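Local structure of DNA helicase RecQ (Deinococcus radiodurans, 4Q48) at residues 431-435 / 447-453; 438-444 / 458-463; 472-477 / 506-510. The protein probably couples ATP hydrolysis to 3'-5' translocation that unwinds duplex DNA, this chain being its catalytic core of two helicase domains, a zinc-binding domain and an RQC domain. All coordinates share one frame; numbering follows the deposited sequence.

In the fold
All three contacts lie in the RQC domain, a winged-helix unit, and away from the annotated ADP and zinc sites. Interaction 1 and interaction 2 are neighbours, their centres about 10 Å apart: both use helix 433-441, the first at its start and the second at its end, and their segments alternate along the chain. They touch where Val-448 of interaction 1 meets the turn of interaction 2, Val-448 CG2 lying 3.6 Å from Arg-443 O. Interaction 3 follows later in the chain, its centre about 22 Å from that of interaction 1 and about 19 Å from that of interaction 2. Helix 467-479 links it to interaction 1, with Leu-474 CD1 3.5 Å from Ala-433 O.

Interaction 1 (431-435 / 447-453); sequences FGAAH and KVLAQGH
His-435 and His-453 are joined by the one hydrogen bond of this contact, between His-435 NE2 and His-453 ND1 at 2.9 Å and nearly straight. Either ring could be the donor. Histidine suits both places because its two ring nitrogens can give or accept a hydrogen. CG of His-435 stands anti to the backbone N (chi1 -174°), which carries the imidazole out from the helix toward its partner.

The second kind of interaction is aromatic. His-453 turns an edge toward the face of Phe-431 in an offset edge-to-face pair, centroids 4.8 Å apart and planes at 79°, and with His-435 the three rings form a cluster.

Van der Waals packing completes the contact. The amide carbon Gln-451 CD lies at the edge of the Phe-431 ring, 3.4 Å from Phe-431 CZ, the amide steeply inclined to the ring (74°), while Gln-451 CB lies over the centre of the His-453 ring. Lys-447 runs its methylenes past the edge of His-435, CD 3.6 Å from ND1, and Val-448 CG2 comes within 3.9 Å of His-435 CE1. Gly-452, with positive phi, makes a Schellman motif after the helix, and the chain turns there toward His-453.

Within the winged-helix RQC domain, this packing ties helix 433-441 to helix 446-451; Phe-431 also pairs by backbone with Leu-491, next to strand 492-493, and Ala-433 packs on helix 467-479.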
loop_
_atom_site.group_PDB
_atom_site.type_symbol
_atom_site.label_atom_id
_atom_site.label_comp_id
_atom_site.label_asym_id
_atom_site.label_seq_id
_atom_site.Cartn_x
_atom_site.Cartn_y
_atom_site.Cartn_z
ATOM N N PHE A 431 -9.961 20.007 18.762
ATOM C CA PHE A 431 -9.203 19.995 20.008
ATOM C C PHE A 431 -8.376 18.720 20.079
ATOM O O PHE A 431 -8.605 17.787 19.291
ATOM C CB PHE A 431 -10.124 20.146 21.221
ATOM C CG PHE A 431 -10.746 21.514 21.315
ATOM C CD1 PHE A 431 -10.065 22.561 21.915
ATOM C CD2 PHE A 431 -11.999 21.764 20.777
ATOM C CE1 PHE A 431 -10.625 23.833 21.980
ATOM C CE2 PHE A 431 -12.560 23.027 20.848
ATOM C CZ PHE A 431 -11.874 24.062 21.454
ATOM N N GLY A 432 -7.368 18.731 20.960
ATOM C CA GLY A 432 -6.387 17.662 21.067
ATOM C C GLY A 432 -6.801 16.632 22.080
ATOM O O GLY A 432 -7.693 16.870 22.898
ATOM N N ALA A 433 -6.128 15.490 22.041
ATOM C CA ALA A 433 -6.466 14.358 22.896
ATOM C C ALA A 433 -6.604 14.743 24.372
ATOM O O ALA A 433 -7.529 14.296 25.065
ATOM C CB ALA A 433 -5.423 13.267 22.730
ATOM N N ALA A 434 -5.652 15.537 24.861
ATOM C CA ALA A 434 -5.669 15.956 26.267
ATOM C C ALA A 434 -6.896 16.821 26.593
ATOM O O ALA A 434 -7.571 16.595 27.599
ATOM C CB ALA A 434 -4.406 16.695 26.603
ATOM N N HIS A 435 -7.185 17.796 25.728
ATOM C CA HIS A 435 -8.361 18.642 25.909
ATOM C C HIS A 435 -9.671 17.857 25.914
ATOM O O HIS A 435 -10.487 17.999 26.828
ATOM C CB HIS A 435 -8.434 19.719 24.834
ATOM C CG HIS A 435 -9.551 20.686 25.060
ATOM N ND1 HIS A 435 -9.418 21.796 25.867
ATOM C CD2 HIS A 435 -10.834 20.685 24.626
ATOM C CE1 HIS A 435 -10.570 22.442 25.913
ATOM N NE2 HIS A 435 -11.445 21.789 25.168
ATOM N N LYS A 447 -8.606 26.264 29.682
ATOM C CA LYS A 447 -8.799 26.015 28.242
ATOM C C LYS A 447 -10.250 25.595 28.018
ATOM O O LYS A 447 -10.887 26.001 27.039
ATOM C CB LYS A 447 -7.836 24.946 27.721
ATOM C CG LYS A 447 -7.389 23.999 28.822
ATOM C CD LYS A 447 -6.895 22.606 28.359
ATOM C CE LYS A 447 -5.506 22.637 27.706
ATOM N NZ LYS A 447 -5.040 21.270 27.313
ATOM N N VAL A 448 -10.759 24.768 28.931
ATOM C CA VAL A 448 -12.147 24.341 28.868
ATOM C C VAL A 448 -13.093 25.540 29.051
ATOM O O VAL A 448 -13.943 25.799 28.199
ATOM C CB VAL A 448 -12.458 23.255 29.933
ATOM C CG1 VAL A 448 -13.967 23.128 30.177
ATOM C CG2 VAL A 448 -11.861 21.929 29.531
ATOM N N LEU A 449 -12.895 26.305 30.121
ATOM C CA LEU A 449 -13.783 27.413 30.469
ATOM C C LEU A 449 -13.759 28.463 29.353
ATOM O O LEU A 449 -14.793 29.043 29.000
ATOM C CB LEU A 449 -13.353 28.023 31.808
ATOM C CG LEU A 449 -13.484 27.074 33.017
ATOM C CD1 LEU A 449 -12.863 27.633 34.306
ATOM C CD2 LEU A 449 -14.920 26.667 33.271
ATOM N N ALA A 450 -12.577 28.676 28.780
ATOM C CA ALA A 450 -12.419 29.590 27.651
ATOM C C ALA A 450 -13.306 29.274 26.425
ATOM O O ALA A 450 -13.638 30.180 25.649
ATOM C CB ALA A 450 -10.956 29.620 27.229
ATOM N N GLN A 451 -13.661 27.999 26.230
ATOM C CA GLN A 451 -14.467 27.580 25.071
ATOM C C GLN A 451 -15.922 27.263 25.453
ATOM O O GLN A 451 -16.756 26.974 24.581
ATOM C CB GLN A 451 -13.827 26.377 24.373
ATOM C CG GLN A 451 -12.394 26.567 23.922
ATOM C CD GLN A 451 -12.293 27.282 22.592
ATOM O OE1 GLN A 451 -13.288 27.440 21.891
ATOM N NE2 GLN A 451 -11.087 27.720 22.237
ATOM N N GLY A 452 -16.207 27.334 26.754
ATOM C CA GLY A 452 -17.542 27.127 27.301
ATOM C C GLY A 452 -17.889 25.672 27.552
ATOM O O GLY A 452 -18.968 25.327 28.065
ATOM N N HIS A 453 -16.919 24.815 27.262
ATOM C CA HIS A 453 -17.119 23.378 27.264
ATOM C C HIS A 453 -17.586 22.843 28.587
ATOM O O HIS A 453 -18.062 21.721 28.650
ATOM C CB HIS A 453 -15.829 22.699 26.850
ATOM C CG HIS A 453 -15.487 22.912 25.410
ATOM N ND1 HIS A 453 -14.283 22.532 24.866
ATOM C CD2 HIS A 453 -16.223 23.420 24.393
ATOM C CE1 HIS A 453 -14.278 22.820 23.573
ATOM N NE2 HIS A 453 -15.443 23.355 23.263
#

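Interaction 2 (438-444 / 458-463); sequences DVLLGRE and TFGVGK
Backbone N-H groups of Gly-460 and Gly-462 bond to the carbonyls of Val-439 and Leu-440, so the loop 458-463 docks on the last turn of helix 433-441. That turn closes in a Schellman motif at Gly-442, and the loop consists of two overlapping beta turns, type II from Thr-458 to Val-461 and type I from Gly-460 to Lys-463, all within the winged-helix RQC domain. Gly-460 N to Val-439 O measures 2.8 Å and is nearly straight; Val-439 O also accepts from Gly-442 N. Gly-462 N to Leu-440 O, at 2.7 Å, lies in the carbonyl plane but is bent to 133° at the hydrogen. Gly-442 and Gly-460 both have positive phi, which favours glycine, and without side chains their backbones pack directly together, CA against CA; Gly-460 takes the third place of the type II turn.

Phe-459 suits its place because its flat ring can lie against the backbone of the turn, with Arg-443 O at the edge, near the ring plane. A chi1 near 180° (-168°) swings it over the helix end. Val-439 CG1 touches Thr-458 CG2 (3.9 Å) and, in another direction, Phe-459 CD1 (4.1 Å); a short branched valine packs closely here. Arg-443 points from the turn to a salt bridge with Glu-467 and a weaker one to Asp-438, with Leu-441 CD1 over its guanidinium. Trp-470 of helix 467-479 packs against Leu-440 and Leu-441 and donates from NE1 to Gly-462 O.

Over one face of the Phe-459 ring, Gly-442 CA makes a CH-pi contact, 3.7 Å from the ring centroid and 19° off its normal.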
loop_
_atom_site.group_PDB
_atom_site.type_symbol
_atom_site.label_atom_id
_atom_site.label_comp_id
_atom_site.label_asym_id
_atom_site.label_seq_id
_atom_site.Cartn_x
_atom_site.Cartn_y
_atom_site.Cartn_z
ATOM N N ASP A 438 -10.188 16.155 29.035
ATOM C CA ASP A 438 -10.643 17.084 30.080
ATOM C C ASP A 438 -12.152 17.186 30.060
ATOM O O ASP A 438 -12.811 17.104 31.106
ATOM C CB ASP A 438 -10.055 18.489 29.892
ATOM C CG ASP A 438 -8.674 18.646 30.508
ATOM O OD1 ASP A 438 -8.347 17.888 31.457
ATOM O OD2 ASP A 438 -7.915 19.523 30.021
ATOM N N VAL A 439 -12.687 17.371 28.856
ATOM C CA VAL A 439 -14.114 17.471 28.678
ATOM C C VAL A 439 -14.753 16.180 29.156
ATOM O O VAL A 439 -15.690 16.187 29.967
ATOM C CB VAL A 439 -14.489 17.748 27.206
ATOM C CG1 VAL A 439 -15.990 17.749 27.035
ATOM C CG2 VAL A 439 -13.887 19.075 26.728
ATOM N N LEU A 440 -14.225 15.064 28.671
ATOM C CA LEU A 440 -14.740 13.761 29.067
ATOM C C LEU A 440 -14.754 13.572 30.587
ATOM O O LEU A 440 -15.670 12.961 31.125
ATOM C CB LEU A 440 -13.920 12.660 28.410
ATOM C CG LEU A 440 -14.222 12.437 26.928
ATOM C CD1 LEU A 440 -13.151 11.542 26.272
ATOM C CD2 LEU A 440 -15.605 11.820 26.768
ATOM N N LEU A 441 -13.749 14.111 31.273
ATOM C CA LEU A 441 -13.580 13.873 32.704
ATOM C C LEU A 441 -14.344 14.875 33.544
ATOM O O LEU A 441 -14.578 14.667 34.737
ATOM C CB LEU A 441 -12.094 13.929 33.072
ATOM C CG LEU A 441 -11.245 12.729 32.676
ATOM C CD1 LEU A 441 -9.813 12.997 33.011
ATOM C CD2 LEU A 441 -11.742 11.477 33.382
ATOM N N GLY A 442 -14.752 15.961 32.914
ATOM C CA GLY A 442 -15.477 16.983 33.635
ATOM C C GLY A 442 -14.520 17.817 34.452
ATOM O O GLY A 442 -14.849 18.197 35.576
ATOM N N ARG A 443 -13.327 18.059 33.905
ATOM C CA ARG A 443 -12.351 18.932 34.554
ATOM C C ARG A 443 -12.462 20.354 34.022
ATOM O O ARG A 443 -12.380 20.574 32.808
ATOM C CB ARG A 443 -10.924 18.448 34.337
ATOM C CG ARG A 443 -10.565 17.110 34.942
ATOM C CD ARG A 443 -9.219 16.713 34.343
ATOM N NE ARG A 443 -8.563 15.598 35.012
ATOM C CZ ARG A 443 -7.492 14.992 34.512
ATOM N NH1 ARG A 443 -6.978 15.428 33.359
ATOM N NH2 ARG A 443 -6.934 13.962 35.152
ATOM N N GLU A 444 -12.620 21.319 34.928
ATOM C CA GLU A 444 -12.740 22.711 34.516
ATOM C C GLU A 444 -11.372 23.363 34.372
ATOM O O GLU A 444 -11.034 24.290 35.108
ATOM C CB GLU A 444 -13.623 23.505 35.485
ATOM C CG GLU A 444 -14.907 22.770 35.899
ATOM C CD GLU A 444 -16.092 23.713 36.102
ATOM O OE1 GLU A 444 -16.041 24.852 35.589
ATOM O OE2 GLU A 444 -17.083 23.311 36.747
ATOM N N THR A 458 -22.339 17.145 27.298
ATOM C CA THR A 458 -21.372 16.032 27.277
ATOM C C THR A 458 -20.274 16.125 28.351
ATOM O O THR A 458 -19.419 15.243 28.466
ATOM C CB THR A 458 -20.670 15.935 25.897
ATOM O OG1 THR A 458 -20.057 14.652 25.744
ATOM C CG2 THR A 458 -19.591 16.985 25.774
ATOM N N PHE A 459 -20.286 17.213 29.112
ATOM C CA PHE A 459 -19.191 17.522 30.031
ATOM C C PHE A 459 -19.178 16.544 31.193
ATOM O O PHE A 459 -20.195 16.363 31.862
ATOM C CB PHE A 459 -19.312 18.958 30.561
ATOM C CG PHE A 459 -18.089 19.452 31.291
ATOM C CD1 PHE A 459 -16.884 19.631 30.620
ATOM C CD2 PHE A 459 -18.136 19.710 32.659
ATOM C CE1 PHE A 459 -15.744 20.088 31.296
ATOM C CE2 PHE A 459 -17.001 20.169 33.340
ATOM C CZ PHE A 459 -15.805 20.354 32.657
ATOM N N GLY A 460 -18.063 15.839 31.366
ATOM C CA GLY A 460 -17.930 14.937 32.487
ATOM C C GLY A 460 -18.702 13.648 32.352
ATOM O O GLY A 460 -18.808 12.886 33.312
ATOM N N VAL A 461 -19.215 13.378 31.161
ATOM C CA VAL A 461 -19.976 12.158 30.934
ATOM C C VAL A 461 -19.060 10.934 31.092
ATOM O O VAL A 461 -19.536 9.799 31.218
ATOM C CB VAL A 461 -20.646 12.160 29.529
ATOM C CG1 VAL A 461 -19.574 12.093 28.404
ATOM C CG2 VAL A 461 -21.688 11.021 29.409
ATOM N N GLY A 462 -17.748 11.170 31.065
ATOM C CA GLY A 462 -16.761 10.108 31.178
ATOM C C GLY A 462 -16.012 10.099 32.513
ATOM O O GLY A 462 -14.882 9.621 32.580
ATOM N N LYS A 463 -16.611 10.660 33.564
ATOM C CA LYS A 463 -15.918 10.827 34.850
ATOM C C LYS A 463 -15.615 9.467 35.485
ATOM O O LYS A 463 -14.756 9.342 36.352
ATOM C CB LYS A 463 -16.755 11.693 35.813
ATOM C CG LYS A 463 -18.118 11.091 36.134
ATOM C CD LYS A 463 -18.884 11.881 37.186
ATOM C CE LYS A 463 -20.011 11.028 37.786
ATOM N NZ LYS A 463 -20.642 11.648 39.000
#

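Interaction 3 (472-477 / 506-510); sequences SVLRQL and KLLLR
Gln-476 and Leu-509 lie alongside each other at the heart of this contact, their side chains sliding past in opposite directions. Gln-476 CG is 3.6 Å from Leu-509 CD1, and further out Gln-476 OE1 comes to 3.7 Å from Leu-509 CG. The same CG also touches Leu-507, whose CD1 lies 3.9 Å away, so one methylene of the glutamine meets a methyl of each leucine. Ser-472 adds a looser touch, OG 4.0 Å from Leu-509 CD2. Leu-507 has a second methyl, CD2, which is met by Val-473 CG1 and Leu-477 CD2, each at 4.4 Å. No hydrogen bond crosses between the segments; the contact is van der Waals packing inside the winged-helix RQC domain, away from the ADP and zinc sites.

Regular spacing sets these groups in place. In the helix, Ser-472 and Gln-476 lie four residues apart and so share a side, as do Val-473 and Leu-477; the first pair meets Leu-509, with Gln-476 reaching Leu-507 too, and the second meets Leu-507. In the extended chain opposite, alternation sends Leu-507 and Leu-509 toward the helix and Leu-508 away from it. A bend at chi2 (72°) lays the flexible aliphatic part of Gln-476 against the leucines, while Val-473, Leu-477 and Leu-507, all buried, pack with their branched ends together.

Farther out, Leu-507 N bonds to Thr-414 OG1, and Leu-507 and Leu-509 pair by backbone with Leu-413 and Arg-411. Strand 508-510 thus runs antiparallel to strand 410-412, and with the residue before it presents Leu-509 and Leu-507 to helix 467-479, while Leu-507 also reaches Ala-417 and Leu-477 reaches Ala-420, both on helix 414-426.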
loop_
_atom_site.group_PDB
_atom_site.type_symbol
_atom_site.label_atom_id
_atom_site.label_comp_id
_atom_site.label_asym_id
_atom_site.label_seq_id
_atom_site.Cartn_x
_atom_site.Cartn_y
_atom_site.Cartn_z
ATOM N N SER A 472 -5.836 6.275 25.882
ATOM C CA SER A 472 -5.739 4.962 25.262
ATOM C C SER A 472 -6.857 4.734 24.228
ATOM O O SER A 472 -6.577 4.404 23.062
ATOM C CB SER A 472 -5.776 3.879 26.338
ATOM O OG SER A 472 -6.114 2.626 25.769
ATOM N N VAL A 473 -8.107 4.946 24.651
ATOM C CA VAL A 473 -9.258 4.831 23.762
ATOM C C VAL A 473 -9.026 5.728 22.555
ATOM O O VAL A 473 -9.246 5.309 21.405
ATOM C CB VAL A 473 -10.588 5.238 24.452
ATOM C CG1 VAL A 473 -11.636 5.578 23.427
ATOM C CG2 VAL A 473 -11.107 4.145 25.368
ATOM N N LEU A 474 -8.544 6.948 22.810
ATOM C CA LEU A 474 -8.299 7.891 21.721
ATOM C C LEU A 474 -7.228 7.423 20.750
ATOM O O LEU A 474 -7.425 7.551 19.550
ATOM C CB LEU A 474 -7.946 9.283 22.258
ATOM C CG LEU A 474 -9.093 9.995 23.013
ATOM C CD1 LEU A 474 -8.574 11.196 23.798
ATOM C CD2 LEU A 474 -10.268 10.402 22.085
ATOM N N ARG A 475 -6.136 6.834 21.235
ATOM C CA ARG A 475 -5.099 6.367 20.324
ATOM C C ARG A 475 -5.670 5.290 19.467
ATOM O O ARG A 475 -5.411 5.202 18.264
ATOM C CB ARG A 475 -3.872 5.870 21.081
ATOM C CG ARG A 475 -2.984 7.005 21.580
ATOM C CD ARG A 475 -1.650 6.515 22.124
ATOM N NE ARG A 475 -1.842 5.562 23.211
ATOM C CZ ARG A 475 -1.967 5.919 24.490
ATOM N NH1 ARG A 475 -1.892 7.205 24.815
ATOM N NH2 ARG A 475 -2.140 4.994 25.437
ATOM N N GLN A 476 -6.493 4.481 20.099
ATOM C CA GLN A 476 -7.046 3.330 19.441
ATOM C C GLN A 476 -7.968 3.793 18.325
ATOM O O GLN A 476 -7.912 3.261 17.207
ATOM C CB GLN A 476 -7.779 2.447 20.454
ATOM C CG GLN A 476 -7.929 1.047 19.952
ATOM C CD GLN A 476 -6.603 0.294 19.946
ATOM O OE1 GLN A 476 -5.827 0.344 20.915
ATOM N NE2 GLN A 476 -6.294 -0.330 18.803
ATOM N N LEU A 477 -8.776 4.818 18.617
ATOM C CA LEU A 477 -9.696 5.351 17.615
ATOM C C LEU A 477 -8.903 6.038 16.522
ATOM O O LEU A 477 -9.278 5.994 15.346
ATOM C CB LEU A 477 -10.703 6.317 18.236
ATOM C CG LEU A 477 -11.817 5.636 19.031
ATOM C CD1 LEU A 477 -12.582 6.644 19.885
ATOM C CD2 LEU A 477 -12.726 4.890 18.105
ATOM N N LYS A 506 -18.092 -2.292 16.931
ATOM C CA LYS A 506 -17.576 -2.361 18.290
ATOM C C LYS A 506 -16.117 -1.925 18.318
ATOM O O LYS A 506 -15.392 -2.128 17.347
ATOM C CB LYS A 506 -17.661 -3.784 18.855
ATOM C CG LYS A 506 -19.017 -4.335 19.207
ATOM C CD LYS A 506 -18.860 -5.785 19.691
ATOM C CE LYS A 506 -20.188 -6.579 19.779
ATOM N NZ LYS A 506 -21.109 -6.243 20.927
ATOM N N LEU A 507 -15.681 -1.328 19.425
ATOM C CA LEU A 507 -14.247 -1.104 19.636
ATOM C C LEU A 507 -13.664 -2.137 20.598
ATOM O O LEU A 507 -14.002 -2.124 21.770
ATOM C CB LEU A 507 -13.994 0.279 20.195
ATOM C CG LEU A 507 -12.541 0.530 20.546
ATOM C CD1 LEU A 507 -11.702 0.439 19.276
ATOM C CD2 LEU A 507 -12.358 1.866 21.244
ATOM N N LEU A 508 -12.826 -3.057 20.122
ATOM C CA LEU A 508 -12.258 -4.088 21.003
ATOM C C LEU A 508 -10.745 -3.982 21.128
ATOM O O LEU A 508 -10.038 -3.983 20.139
ATOM C CB LEU A 508 -12.616 -5.486 20.505
ATOM C CG LEU A 508 -14.085 -5.746 20.113
ATOM C CD1 LEU A 508 -14.350 -7.218 19.797
ATOM C CD2 LEU A 508 -15.035 -5.265 21.201
ATOM N N LEU A 509 -10.250 -3.973 22.357
ATOM C CA LEU A 509 -8.832 -4.103 22.623
ATOM C C LEU A 509 -8.527 -5.535 23.122
ATOM O O LEU A 509 -9.408 -6.232 23.675
ATOM C CB LEU A 509 -8.376 -3.074 23.655
ATOM C CG LEU A 509 -8.013 -1.657 23.191
ATOM C CD1 LEU A 509 -9.230 -0.879 22.641
ATOM C CD2 LEU A 509 -7.351 -0.894 24.305
ATOM N N ARG A 510 -7.301 -5.998 22.875
ATOM C CA ARG A 510 -6.863 -7.293 23.407
ATOM C C ARG A 510 -6.887 -7.222 24.914
ATOM O O ARG A 510 -6.540 -6.171 25.463
ATOM C CB ARG A 510 -5.478 -7.629 22.904
ATOM C CG ARG A 510 -5.532 -8.391 21.630
ATOM C CD ARG A 510 -4.175 -8.463 21.003
ATOM N NE ARG A 510 -4.253 -9.305 19.817
ATOM C CZ ARG A 510 -3.937 -10.596 19.786
ATOM N NH1 ARG A 510 -3.458 -11.199 20.876
ATOM N NH2 ARG A 510 -4.075 -11.266 18.645
#